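Local structure of proton-dependent oligopeptide transporter family protein (Xanthomonas campestris, 6EI3) at residues T78-W81 with F82-Y86; F172-P175 with G176-F180. The protein probably carries short peptides across the bacterial membrane, coupled to protons, as a member of the POT family of the major facilitator superfamily. All coordinates share one frame; numbering follows the deposited sequence.

How the contacts relate
Both contacts are short helical pieces of the same half of the chain, within one stretch of POT family sequence. Contact 1 comes first, on helix 62-95; contact 2 follows on helix 168-188, after helices 100-117, 121-127 and 137-165. Their centres are about 15 Å apart, and the two helices touch directly: CE of Met-179 lies 3.5 Å from CD2 of Tyr-86 and packs more loosely on CB of Ser-83. On other sides of the two helices lie separate monoacylglycerol molecules, one at Ile-80, Trp-81 and Leu-84 and one at 173-178, so each contact joins a helix-helix interface to a lipid-binding surface of this transporter.

Contact 1: T78-W81 with F82-Y86; sequences TIIW and FSLIY. With 78M ((2S)-2,3-dihydroxypropyl(7Z)-pentadec-7-enoate), chain B.
Ile-80, Trp-81 and Leu-84 of helix 62-95 in this MFS-type transporter form part of a monoacylglycerol pocket that Tyr-76, Thr-77, Ala-184 and Trp-187 complete. CD1 of Leu-84 lies over one face of the Trp-81 indole, toward the rim, in a CH-pi contact 4.2 Å from the centroid of the six-membered ring. With CG of Trp-81 anti to its carbonyl carbon (chi1 -78°), the indole stands out from the helix, its NE1 side toward the helix start and its six-membered ring beside Leu-84. NE1 donates a hydrogen bond of 3.0 Å to the glycerol hydroxyl O19 of 78M at the ring edge. The acyl chain then passes the face that carries Leu-84, whose CD1 is 3.8 Å from C2 of 78M, while CG2 of Ile-80 meets the ester oxygen O2. The lipid is thus bonded by the indole N-H and Thr-77 OG1 at its polar end and met by hydrocarbon at the start of its chain.

Away from the lipid, the same turns pack within the helix and on its neighbours. Phe-82 lies alongside Thr-78, with CG2 of Thr-78 3.6 Å from CD2 of the ring, and the Thr-78 carbonyl oxygen lies at the ring edge, in its plane. OG1 of Thr-78 turns back to bond Gly-74 O, leaving the methyl at the edge, beside CD2 and CE2. Beyond, Phe-82 meets Phe-112 of helix 100-117, and Ile-79 and Ile-80 rest on Phe-186 of helix 168-188. Ser-83 faces that helix too: chi1 of -65° folds the hydroxyl back, and Ile-79 O accepts both Ser-83 N and Ser-83 OG from opposite faces of its plane, the hydroxyl at 2.8 Å and 40° out of that plane.

Contact 2: F172-P175 with G176-F180; sequences FGIP and GILMF. With 78M ((2S)-2,3-dihydroxypropyl(7Z)-pentadec-7-enoate), chain D.
Ile-174 and Leu-178 lie side by side on helix 168-188, with CG2 of Ile-174 4.2 Å from CD1 of Leu-178; Ile-174 packs on helix 137-165 and Leu-178 on helix 4-22, and both also border lipid. On the tightly packed side Phe-172 meets Phe-28 and Phe-103 edge-to-face, Pro-175 rests on His-90, and Met-179, its chain bent, reaches helices 62-95 and 4-22. The helix kinks at Pro-175, whose nitrogen has no hydrogen for the preceding turn; the backbone bonds resume at once, Gly-176 N to Phe-172 O at 3.1 Å and Leu-178 N to Ile-174 O at 3.1 Å. Pro-175 O accepts from Met-179 N and from Ser-17 OG of helix 4-22.

The outer side, on the surface, is looser and borders a bound monoacylglycerol. At Gly-173, which has no side chain, the acyl chain of 78M comes close to the backbone, with C7 3.9 Å from Gly-173 O. Ile-177 reaches the same carbon through CG1, 3.6 Å away, and CD2 of Leu-178 meets the chain end at C15. The tail is held here by van der Waals contact, while Trp-170 NE1 bonds a polar atom of the lipid; this implies a contact set by shape and hydrophobicity rather than by directed bonds.

Contact 1: T78-W81 with F82-Y86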
# COMPACT_ATOMS: atom_id res chain seq x y z
N THR A 78 -9.90 3.24 -19.70
CA THR A 78 -10.03 2.90 -18.29
C THR A 78 -9.43 4.02 -17.43
O THR A 78 -10.07 4.46 -16.48
CB THR A 78 -9.44 1.51 -18.04
OG1 THR A 78 -9.99 0.62 -19.01
CG2 THR A 78 -9.74 0.98 -16.64
N ILE A 79 -8.24 4.53 -17.83
CA ILE A 79 -7.60 5.64 -17.12
C ILE A 79 -8.51 6.86 -17.11
O ILE A 79 -8.72 7.45 -16.05
CB ILE A 79 -6.15 6.00 -17.63
CG1 ILE A 79 -5.16 4.86 -17.29
CG2 ILE A 79 -5.68 7.34 -16.97
CD1 ILE A 79 -3.83 4.86 -18.13
N ILE A 80 -9.05 7.23 -18.28
CA ILE A 80 -9.93 8.38 -18.44
C ILE A 80 -11.16 8.30 -17.52
O ILE A 80 -11.45 9.27 -16.81
CB ILE A 80 -10.32 8.60 -19.94
CG1 ILE A 80 -9.20 9.32 -20.71
CG2 ILE A 80 -11.66 9.34 -20.11
CD1 ILE A 80 -8.96 10.86 -20.38
N TRP A 81 -11.86 7.15 -17.52
CA TRP A 81 -13.08 6.99 -16.73
C TRP A 81 -12.82 6.92 -15.24
O TRP A 81 -13.57 7.53 -14.49
CB TRP A 81 -13.93 5.82 -17.24
CG TRP A 81 -14.69 6.21 -18.48
CD1 TRP A 81 -14.42 5.82 -19.76
CD2 TRP A 81 -15.73 7.20 -18.57
NE1 TRP A 81 -15.29 6.44 -20.63
CE2 TRP A 81 -16.10 7.29 -19.93
CE3 TRP A 81 -16.41 7.99 -17.63
CZ2 TRP A 81 -17.13 8.13 -20.37
CZ3 TRP A 81 -17.43 8.83 -18.06
CH2 TRP A 81 -17.79 8.89 -19.42
N PHE A 82 -11.76 6.22 -14.81
CA PHE A 82 -11.41 6.19 -13.39
C PHE A 82 -10.95 7.59 -12.94
O PHE A 82 -11.28 7.99 -11.84
CB PHE A 82 -10.34 5.14 -13.09
CG PHE A 82 -10.89 3.77 -12.80
CD1 PHE A 82 -11.42 3.47 -11.55
CD2 PHE A 82 -10.90 2.78 -13.77
CE1 PHE A 82 -11.92 2.20 -11.26
CE2 PHE A 82 -11.40 1.51 -13.48
CZ PHE A 82 -11.91 1.22 -12.23
N SER A 83 -10.21 8.33 -13.81
CA SER A 83 -9.74 9.68 -13.48
C SER A 83 -10.90 10.67 -13.32
O SER A 83 -10.82 11.56 -12.47
CB SER A 83 -8.73 10.19 -14.50
OG SER A 83 -7.56 9.39 -14.47
N LEU A 84 -11.96 10.53 -14.10
CA LEU A 84 -13.14 11.40 -14.01
C LEU A 84 -13.92 11.10 -12.71
O LEU A 84 -14.43 12.02 -12.07
CB LEU A 84 -14.06 11.23 -15.23
CG LEU A 84 -13.58 11.83 -16.55
CD1 LEU A 84 -14.40 11.26 -17.71
CD2 LEU A 84 -13.66 13.35 -16.55
N ILE A 85 -14.00 9.81 -12.31
CA ILE A 85 -14.64 9.40 -11.06
C ILE A 85 -13.82 10.02 -9.91
O ILE A 85 -14.38 10.59 -8.97
CB ILE A 85 -14.76 7.84 -10.97
CG1 ILE A 85 -15.86 7.33 -11.96
CG2 ILE A 85 -15.09 7.40 -9.54
CD1 ILE A 85 -15.89 5.82 -12.25
N TYR A 86 -12.49 9.94 -10.03
CA TYR A 86 -11.48 10.45 -9.12
C TYR A 86 -11.74 11.95 -8.90
O TYR A 86 -11.80 12.40 -7.75
CB TYR A 86 -10.12 10.15 -9.76
CG TYR A 86 -8.88 10.12 -8.91
CD1 TYR A 86 -8.82 10.81 -7.69
CD2 TYR A 86 -7.71 9.53 -9.37
CE1 TYR A 86 -7.63 10.88 -6.96
CE2 TYR A 86 -6.51 9.63 -8.67
CZ TYR A 86 -6.48 10.29 -7.45
OH TYR A 86 -5.30 10.34 -6.77
O21 78M B . -11.64 6.54 -24.59
C20 78M B . -13.05 6.47 -24.70
C18 78M B . -13.72 7.33 -23.65
O19 78M B . -15.10 6.96 -23.53
C17 78M B . -13.61 8.81 -23.96
O2 78M B . -14.11 9.49 -22.79
C1 78M B . -13.94 10.82 -22.72
O1 78M B . -13.32 11.45 -23.53
C2 78M B . -14.66 11.39 -21.53
C3 78M B . -14.39 12.87 -21.26
C4 78M B . -12.99 13.16 -20.73
C5 78M B . -12.78 14.59 -20.27
C6 78M B . -11.32 14.97 -20.07
C7 78M B . -11.11 16.22 -19.26
C8 78M B . -11.12 17.48 -19.67
C9 78M B . -11.35 18.02 -21.06
C10 78M B . -11.20 19.54 -21.14
C11 78M B . -9.76 20.04 -21.22
C12 78M B . -9.57 21.49 -20.81
C13 78M B . -8.17 22.03 -21.07
C15 78M B . -7.31 23.17 -18.94
C14 78M B . -7.83 23.34 -20.36

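Contact 2: F172-P175 with G176-F180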
# COMPACT_ATOMS: atom_id res chain seq x y z
N PHE A 172 -8.47 21.04 0.49
CA PHE A 172 -8.94 19.94 -0.35
C PHE A 172 -9.14 20.46 -1.79
O PHE A 172 -8.97 19.70 -2.75
CB PHE A 172 -10.21 19.26 0.21
CG PHE A 172 -10.00 18.50 1.51
CD1 PHE A 172 -9.27 17.31 1.53
CD2 PHE A 172 -10.50 18.98 2.71
CE1 PHE A 172 -9.09 16.59 2.72
CE2 PHE A 172 -10.32 18.27 3.90
CZ PHE A 172 -9.60 17.08 3.90
N GLY A 173 -9.44 21.77 -1.93
CA GLY A 173 -9.61 22.41 -3.23
C GLY A 173 -8.38 22.37 -4.13
O GLY A 173 -8.52 22.10 -5.32
N ILE A 174 -7.17 22.63 -3.58
CA ILE A 174 -5.90 22.59 -4.33
C ILE A 174 -5.67 21.17 -4.93
O ILE A 174 -5.59 21.09 -6.15
CB ILE A 174 -4.68 23.14 -3.52
CG1 ILE A 174 -4.84 24.65 -3.23
CG2 ILE A 174 -3.33 22.82 -4.24
CD1 ILE A 174 -4.04 25.18 -2.01
N PRO A 175 -5.63 20.05 -4.15
CA PRO A 175 -5.50 18.72 -4.77
C PRO A 175 -6.61 18.41 -5.78
O PRO A 175 -6.36 17.74 -6.77
CB PRO A 175 -5.57 17.74 -3.56
CG PRO A 175 -5.11 18.55 -2.40
CD PRO A 175 -5.67 19.93 -2.67
N GLY A 176 -7.81 18.94 -5.55
CA GLY A 176 -8.94 18.74 -6.46
C GLY A 176 -8.67 19.36 -7.83
O GLY A 176 -8.84 18.70 -8.85
N ILE A 177 -8.17 20.60 -7.84
CA ILE A 177 -7.82 21.32 -9.09
C ILE A 177 -6.68 20.62 -9.84
O ILE A 177 -6.74 20.45 -11.06
CB ILE A 177 -7.55 22.83 -8.83
CG1 ILE A 177 -8.86 23.57 -8.43
CG2 ILE A 177 -6.84 23.53 -10.00
CD1 ILE A 177 -10.04 23.70 -9.58
N LEU A 178 -5.67 20.15 -9.10
CA LEU A 178 -4.54 19.43 -9.67
C LEU A 178 -4.96 18.13 -10.33
O LEU A 178 -4.38 17.77 -11.34
CB LEU A 178 -3.45 19.20 -8.63
CG LEU A 178 -2.57 20.42 -8.36
CD1 LEU A 178 -1.78 20.22 -7.11
CD2 LEU A 178 -1.63 20.69 -9.53
N MET A 179 -5.98 17.46 -9.78
CA MET A 179 -6.52 16.22 -10.33
C MET A 179 -7.30 16.54 -11.60
O MET A 179 -7.22 15.78 -12.57
CB MET A 179 -7.42 15.49 -9.30
CG MET A 179 -7.69 14.04 -9.65
SD MET A 179 -6.18 13.07 -10.01
CE MET A 179 -6.72 12.21 -11.48
N PHE A 180 -8.04 17.66 -11.61
CA PHE A 180 -8.74 18.09 -12.82
C PHE A 180 -7.69 18.34 -13.91
O PHE A 180 -7.86 17.89 -15.05
CB PHE A 180 -9.60 19.36 -12.58
CG PHE A 180 -10.04 19.98 -13.88
CD1 PHE A 180 -11.15 19.50 -14.56
CD2 PHE A 180 -9.30 21.01 -14.46
CE1 PHE A 180 -11.54 20.06 -15.79
CE2 PHE A 180 -9.67 21.54 -15.71
CZ PHE A 180 -10.79 21.06 -16.36
O21 78M D . -11.44 31.66 2.24
C20 78M D . -12.66 31.54 1.53
C18 78M D . -13.44 30.32 1.96
O19 78M D . -12.56 29.27 2.36
C17 78M D . -14.38 29.82 0.88
O2 78M D . -13.54 29.59 -0.28
C1 78M D . -13.86 28.61 -1.13
O1 78M D . -14.71 27.79 -0.93
C2 78M D . -13.04 28.71 -2.38
C3 78M D . -11.98 27.62 -2.51
C4 78M D . -11.19 27.80 -3.79
C5 78M D . -10.16 26.73 -4.09
C6 78M D . -9.47 26.96 -5.43
C7 78M D . -8.40 25.97 -5.73
C8 78M D . -7.20 26.21 -6.24
C9 78M D . -6.62 27.54 -6.62
C10 78M D . -5.33 27.84 -5.85
C11 78M D . -4.04 27.65 -6.65
C12 78M D . -3.69 26.21 -7.01
C13 78M D . -2.43 26.08 -7.86
C15 78M D . -2.85 24.35 -9.64
C14 78M D . -2.12 24.69 -8.36